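Local coordinates for protein OS-9 homolog (Saccharomyces cerevisiae, PDB 2YMA) that serves as an endoplasmic reticulum lectin that recruits misfolded glycoproteins to the HRD1 ubiquitin ligase complex for degradation, seen here through its dimerization domain, at residues V71-N75 and F129-I134; D83-A89 and T101-L107. All coordinates share one frame; numbering follows the deposited sequence.

Contact 1 of 2, residues V71-N75 and F129-I134; sequences VSLPN and FLSYKI
F129 meets all four of the residues V71 to P74, and its side chain can be followed outward. F129 CB lies beside P74 CG, at 4.2 Å. Next along the side chain, F129 CG and CD2 face P74 CD. P74 CD stands over one face of the phenyl ring, 3.9 Å from F129 CD2, in a CH-pi contact 26° off the ring normal. On the other branch, F129 CE1 touches L73 CD2 at 3.7 Å. F129 CE2 lies near the carbonyl oxygen of S72. At the tip, F129 CZ reaches V71 CG2 at 4.1 Å. With chi1 at -72°, F129 CG lies beside the backbone N, anti to the carbonyl carbon, and in this setting the ring offers one face to P74 CD. The contact lays the loop that follows helix 52-67 against strand 129-133, within the dimerization domain. The strand carries a classic beta bulge at L130 and S131, both opposite V86. F129 and Y132 flank the bulge in sequence, and both turn to the loop. P74 CD also sits over a face of the Y132 ring, 4.0 Å from its centroid. One proline CH2 group thus serves two aromatic faces. Y132 also meets F115 of the second subunit, with the planes at about 50°. The branches of L73 divide the work: CD2 packs on F129 and on Y132 CB, while L73 CD1 touches I134 CG1 at 3.7 Å. N75 ND2 lies next to I134 CD1, and N75 OD1 accepts a hydrogen bond from the backbone N of H77.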
loop_
_atom_site.group_PDB
_atom_site.type_symbol
_atom_site.label_atom_id
_atom_site.label_comp_id
_atom_site.label_asym_id
_atom_site.label_seq_id
_atom_site.Cartn_x
_atom_site.Cartn_y
_atom_site.Cartn_z
ATOM N N VAL A 71 0.837 -12.623 -11.017
ATOM C CA VAL A 71 1.421 -11.332 -10.688
ATOM C C VAL A 71 2.940 -11.357 -10.676
ATOM O O VAL A 71 3.583 -12.306 -10.203
ATOM C CB VAL A 71 0.850 -10.660 -9.382
ATOM C CG1 VAL A 71 -0.573 -11.079 -9.086
ATOM C CG2 VAL A 71 1.758 -10.859 -8.219
ATOM N N SER A 72 3.504 -10.296 -11.232
ATOM C CA SER A 72 4.940 -10.134 -11.265
ATOM C C SER A 72 5.327 -8.799 -10.624
ATOM O O SER A 72 4.573 -7.813 -10.684
ATOM C CB SER A 72 5.435 -10.192 -12.707
ATOM O OG SER A 72 4.908 -9.114 -13.460
ATOM N N LEU A 73 6.506 -8.795 -10.010
ATOM C CA LEU A 73 7.089 -7.617 -9.385
ATOM C C LEU A 73 7.391 -6.533 -10.405
ATOM O O LEU A 73 7.377 -6.771 -11.614
ATOM C CB LEU A 73 8.372 -8.010 -8.643
ATOM C CG LEU A 73 8.140 -9.130 -7.624
ATOM C CD1 LEU A 73 9.454 -9.641 -7.064
ATOM C CD2 LEU A 73 7.201 -8.639 -6.506
ATOM N N PRO A 74 7.639 -5.320 -9.919
ATOM C CA PRO A 74 7.935 -4.202 -10.811
ATOM C C PRO A 74 9.234 -4.410 -11.582
ATOM O O PRO A 74 9.407 -3.790 -12.626
ATOM C CB PRO A 74 8.050 -3.019 -9.854
ATOM C CG PRO A 74 7.213 -3.403 -8.693
ATOM C CD PRO A 74 7.402 -4.880 -8.536
ATOM N N ASN A 75 10.127 -5.261 -11.089
ATOM C CA ASN A 75 11.316 -5.612 -11.864
ATOM C C ASN A 75 11.021 -6.562 -13.031
ATOM O O ASN A 75 11.910 -6.875 -13.810
ATOM C CB ASN A 75 12.401 -6.219 -10.971
ATOM C CG ASN A 75 11.986 -7.543 -10.378
ATOM O OD1 ASN A 75 10.828 -7.958 -10.501
ATOM N ND2 ASN A 75 12.928 -8.216 -9.718
ATOM N N PHE A 129 1.808 -2.573 -6.688
ATOM C CA PHE A 129 2.742 -2.740 -5.572
ATOM C C PHE A 129 3.063 -1.446 -4.862
ATOM O O PHE A 129 3.427 -0.452 -5.481
ATOM C CB PHE A 129 4.041 -3.387 -6.012
ATOM C CG PHE A 129 3.912 -4.830 -6.334
ATOM C CD1 PHE A 129 4.057 -5.786 -5.348
ATOM C CD2 PHE A 129 3.654 -5.240 -7.634
ATOM C CE1 PHE A 129 3.943 -7.137 -5.660
ATOM C CE2 PHE A 129 3.561 -6.578 -7.947
ATOM C CZ PHE A 129 3.697 -7.526 -6.961
ATOM N N LEU A 130 2.906 -1.470 -3.547
ATOM C CA LEU A 130 3.385 -0.392 -2.704
ATOM C C LEU A 130 4.849 -0.694 -2.356
ATOM O O LEU A 130 5.703 0.197 -2.374
ATOM C CB LEU A 130 2.534 -0.289 -1.438
ATOM C CG LEU A 130 3.053 0.677 -0.377
ATOM C CD1 LEU A 130 3.184 2.076 -0.962
ATOM C CD2 LEU A 130 2.149 0.663 0.832
ATOM N N SER A 131 5.131 -1.963 -2.073
ATOM C CA SER A 131 6.464 -2.380 -1.688
ATOM C C SER A 131 6.661 -3.878 -1.934
ATOM O O SER A 131 5.694 -4.631 -2.073
ATOM C CB SER A 131 6.721 -2.035 -0.211
ATOM O OG SER A 131 6.158 -2.998 0.670
ATOM N N TYR A 132 7.921 -4.306 -1.977
ATOM C CA TYR A 132 8.242 -5.722 -2.119
ATOM C C TYR A 132 9.656 -6.022 -1.640
ATOM O O TYR A 132 10.460 -5.122 -1.424
ATOM C CB TYR A 132 8.079 -6.179 -3.572
ATOM C CG TYR A 132 8.983 -5.448 -4.520
ATOM C CD1 TYR A 132 8.613 -4.221 -5.054
ATOM C CD2 TYR A 132 10.216 -5.974 -4.872
ATOM C CE1 TYR A 132 9.445 -3.546 -5.924
ATOM C CE2 TYR A 132 11.051 -5.310 -5.738
ATOM C CZ TYR A 132 10.663 -4.099 -6.262
ATOM O OH TYR A 132 11.505 -3.438 -7.126
ATOM N N LYS A 133 9.955 -7.302 -1.492
ATOM C CA LYS A 133 11.255 -7.731 -1.021
ATOM C C LYS A 133 11.550 -9.117 -1.571
ATOM O O LYS A 133 10.888 -10.087 -1.201
ATOM C CB LYS A 133 11.274 -7.760 0.504
ATOM C CG LYS A 133 12.580 -8.270 1.101
ATOM C CD LYS A 133 12.421 -8.520 2.594
ATOM C CE LYS A 133 13.760 -8.766 3.282
ATOM N NZ LYS A 133 14.523 -7.504 3.497
ATOM N N ILE A 134 12.533 -9.206 -2.463
ATOM C CA ILE A 134 12.871 -10.473 -3.101
ATOM C C ILE A 134 13.683 -11.330 -2.142
ATOM O O ILE A 134 14.765 -10.935 -1.713
ATOM C CB ILE A 134 13.615 -10.255 -4.434
ATOM C CG1 ILE A 134 12.725 -9.465 -5.396
ATOM C CG2 ILE A 134 14.002 -11.584 -5.055
ATOM C CD1 ILE A 134 13.164 -9.515 -6.844
#

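Contact 2 of 2, residues D83-A89 and T101-L107; sequences DSCVWLA and TLSLNIL
The W87 indole meets the partner strand at its edge, near the ring plane: W87 CZ3 touches L102 CD1 at 4.1 Å, and W87 CE3 touches L104 CB at 4.0 Å. The CD1 edge of the indole points at a face of the F129 ring, whose other face lies under P74. W87 also packs on M65 of helix 52-67. Strands 84-89 and 101-106 form an antiparallel beta hairpin, their axes approaching to 4.7 Å with directions 177° apart. C85, W87 and A89 pair with I106, L104 and L102 as hydrogen-bonded pairs, each with two backbone bonds. Both bonds of the W87–L104 pair are fairly straight: W87 N gives to L104 O at 169°, and L104 N returns to W87 O at 2.8 Å. V86–N105 and L88–S103 are the non-hydrogen-bonded pairs, on the opposite face from W87. V86, L88 and S103 pack there on L130 of the second subunit. With chi1 at -176°, the N105 amide extends away from its own backbone N and brings N105 OD1 to 3.8 Å from V86 CG2. N105 ND2 donates a hydrogen bond to OD1 of N105 in the second subunit. On the W87 face, C85 SG rests 3.8 Å from I106 CD1.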
loop_
_atom_site.group_PDB
_atom_site.type_symbol
_atom_site.label_atom_id
_atom_site.label_comp_id
_atom_site.label_asym_id
_atom_site.label_seq_id
_atom_site.Cartn_x
_atom_site.Cartn_y
_atom_site.Cartn_z
ATOM N N ASP A 83 9.326 -14.655 -1.485
ATOM C CA ASP A 83 9.154 -13.213 -1.617
ATOM C C ASP A 83 8.114 -12.684 -0.621
ATOM O O ASP A 83 7.297 -13.438 -0.099
ATOM C CB ASP A 83 8.747 -12.846 -3.050
ATOM C CG ASP A 83 9.832 -13.165 -4.079
ATOM O OD1 ASP A 83 11.004 -13.345 -3.686
ATOM O OD2 ASP A 83 9.518 -13.217 -5.290
ATOM N N SER A 84 8.167 -11.389 -0.352
ATOM C CA SER A 84 7.198 -10.721 0.523
ATOM C C SER A 84 6.857 -9.375 -0.101
ATOM O O SER A 84 7.668 -8.807 -0.831
ATOM C CB SER A 84 7.765 -10.519 1.934
ATOM O OG SER A 84 8.888 -9.657 1.910
ATOM N N CYS A 85 5.669 -8.853 0.174
ATOM C CA CYS A 85 5.230 -7.652 -0.526
ATOM C C CYS A 85 3.990 -7.046 0.089
ATOM O O CYS A 85 3.355 -7.650 0.951
ATOM C CB CYS A 85 4.915 -7.994 -1.982
ATOM S SG CYS A 85 3.447 -9.075 -2.162
ATOM N N VAL A 86 3.664 -5.840 -0.366
ATOM C CA VAL A 86 2.361 -5.255 -0.146
ATOM C C VAL A 86 1.763 -4.949 -1.515
ATOM O O VAL A 86 2.283 -4.112 -2.270
ATOM C CB VAL A 86 2.410 -3.965 0.705
ATOM C CG1 VAL A 86 1.038 -3.304 0.721
ATOM C CG2 VAL A 86 2.834 -4.295 2.101
ATOM N N TRP A 87 0.679 -5.652 -1.825
ATOM C CA TRP A 87 0.061 -5.612 -3.145
ATOM C C TRP A 87 -1.371 -5.113 -2.974
ATOM O O TRP A 87 -2.084 -5.565 -2.072
ATOM C CB TRP A 87 0.100 -7.023 -3.763
ATOM C CG TRP A 87 -0.500 -7.160 -5.160
ATOM C CD1 TRP A 87 0.140 -6.957 -6.363
ATOM C CD2 TRP A 87 -1.840 -7.555 -5.488
ATOM N NE1 TRP A 87 -0.724 -7.199 -7.408
ATOM C CE2 TRP A 87 -1.942 -7.565 -6.901
ATOM C CE3 TRP A 87 -2.966 -7.903 -4.725
ATOM C CZ2 TRP A 87 -3.127 -7.905 -7.566
ATOM C CZ3 TRP A 87 -4.145 -8.247 -5.389
ATOM C CH2 TRP A 87 -4.215 -8.239 -6.794
ATOM N N LEU A 88 -1.791 -4.174 -3.818
ATOM C CA LEU A 88 -3.109 -3.544 -3.678
ATOM C C LEU A 88 -3.876 -3.632 -4.972
ATOM O O LEU A 88 -3.295 -3.534 -6.049
ATOM C CB LEU A 88 -2.996 -2.040 -3.391
ATOM C CG LEU A 88 -2.144 -1.359 -2.340
ATOM C CD1 LEU A 88 -0.668 -1.621 -2.590
ATOM C CD2 LEU A 88 -2.451 0.127 -2.440
ATOM N N ALA A 89 -5.193 -3.732 -4.863
ATOM C CA ALA A 89 -6.053 -3.748 -6.036
ATOM C C ALA A 89 -7.450 -3.264 -5.686
ATOM O O ALA A 89 -7.967 -3.545 -4.588
ATOM C CB ALA A 89 -6.106 -5.160 -6.635
ATOM N N THR A 101 -10.829 -1.446 -1.471
ATOM C CA THR A 101 -9.475 -1.731 -1.899
ATOM C C THR A 101 -8.993 -2.949 -1.114
ATOM O O THR A 101 -9.178 -3.036 0.106
ATOM C CB THR A 101 -8.540 -0.493 -1.732
ATOM O OG1 THR A 101 -8.863 0.490 -2.731
ATOM C CG2 THR A 101 -7.092 -0.879 -1.895
ATOM N N LEU A 102 -8.421 -3.912 -1.830
ATOM C CA LEU A 102 -7.853 -5.090 -1.196
ATOM C C LEU A 102 -6.373 -4.841 -0.946
ATOM O O LEU A 102 -5.628 -4.461 -1.848
ATOM C CB LEU A 102 -8.054 -6.325 -2.082
ATOM C CG LEU A 102 -7.838 -7.755 -1.559
ATOM C CD1 LEU A 102 -6.543 -8.294 -2.034
ATOM C CD2 LEU A 102 -7.922 -7.872 -0.050
ATOM N N SER A 103 -5.964 -5.027 0.298
ATOM C CA SER A 103 -4.560 -4.979 0.652
ATOM C C SER A 103 -4.089 -6.396 0.946
ATOM O O SER A 103 -4.642 -7.070 1.819
ATOM C CB SER A 103 -4.358 -4.090 1.886
ATOM O OG SER A 103 -3.022 -4.153 2.359
ATOM N N LEU A 104 -3.060 -6.838 0.223
ATOM C CA LEU A 104 -2.487 -8.172 0.414
ATOM C C LEU A 104 -1.054 -8.037 0.893
ATOM O O LEU A 104 -0.196 -7.499 0.187
ATOM C CB LEU A 104 -2.513 -8.977 -0.899
ATOM C CG LEU A 104 -1.675 -10.259 -0.855
ATOM C CD1 LEU A 104 -2.166 -11.214 0.252
ATOM C CD2 LEU A 104 -1.660 -10.945 -2.210
ATOM N N ASN A 105 -0.794 -8.533 2.095
ATOM C CA ASN A 105 0.515 -8.362 2.703
ATOM C C ASN A 105 1.156 -9.713 2.888
ATOM O O ASN A 105 0.887 -10.427 3.856
ATOM C CB ASN A 105 0.419 -7.607 4.043
ATOM C CG ASN A 105 1.792 -7.327 4.674
ATOM O OD1 ASN A 105 2.847 -7.509 4.047
ATOM N ND2 ASN A 105 1.776 -6.874 5.925
ATOM N N ILE A 106 2.003 -10.072 1.940
ATOM C CA ILE A 106 2.656 -11.355 2.009
ATOM C C ILE A 106 3.898 -11.231 2.875
ATOM O O ILE A 106 4.786 -10.415 2.614
ATOM C CB ILE A 106 2.982 -11.865 0.624
ATOM C CG1 ILE A 106 1.680 -12.029 -0.158
ATOM C CG2 ILE A 106 3.766 -13.162 0.722
ATOM C CD1 ILE A 106 1.872 -12.529 -1.561
ATOM N N LEU A 107 3.938 -12.041 3.924
ATOM C CA LEU A 107 4.946 -11.899 4.954
ATOM C C LEU A 107 6.099 -12.857 4.711
ATOM O O LEU A 107 7.260 -12.516 4.936
ATOM C CB LEU A 107 4.300 -12.145 6.310
ATOM C CG LEU A 107 3.105 -11.209 6.507
ATOM C CD1 LEU A 107 2.150 -11.747 7.545
ATOM C CD2 LEU A 107 3.574 -9.815 6.872
#

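In the fold
Contacts 1 and 2 share one sheet, and their centres lie 9 Å apart. Strand 84-92 is the common element and pairs antiparallel with both strand 98-106 and strand 129-133. Two probable backbone hydrogen bonds join the contacts: K133 N to S84 O at 2.8 Å, and V86 N to S131 O at 2.9 Å. The second lies at the bulge. I134 CA also packs on D83 OD1, at 3.5 Å. In sequence, the hairpin of contact 2 falls between the loop and the strand of contact 1. Both contacts reach the second subunit: K133 forms a salt bridge with E113 of that subunit, and L107 packs on its L107, consistent with this sheet's part in homodimerization.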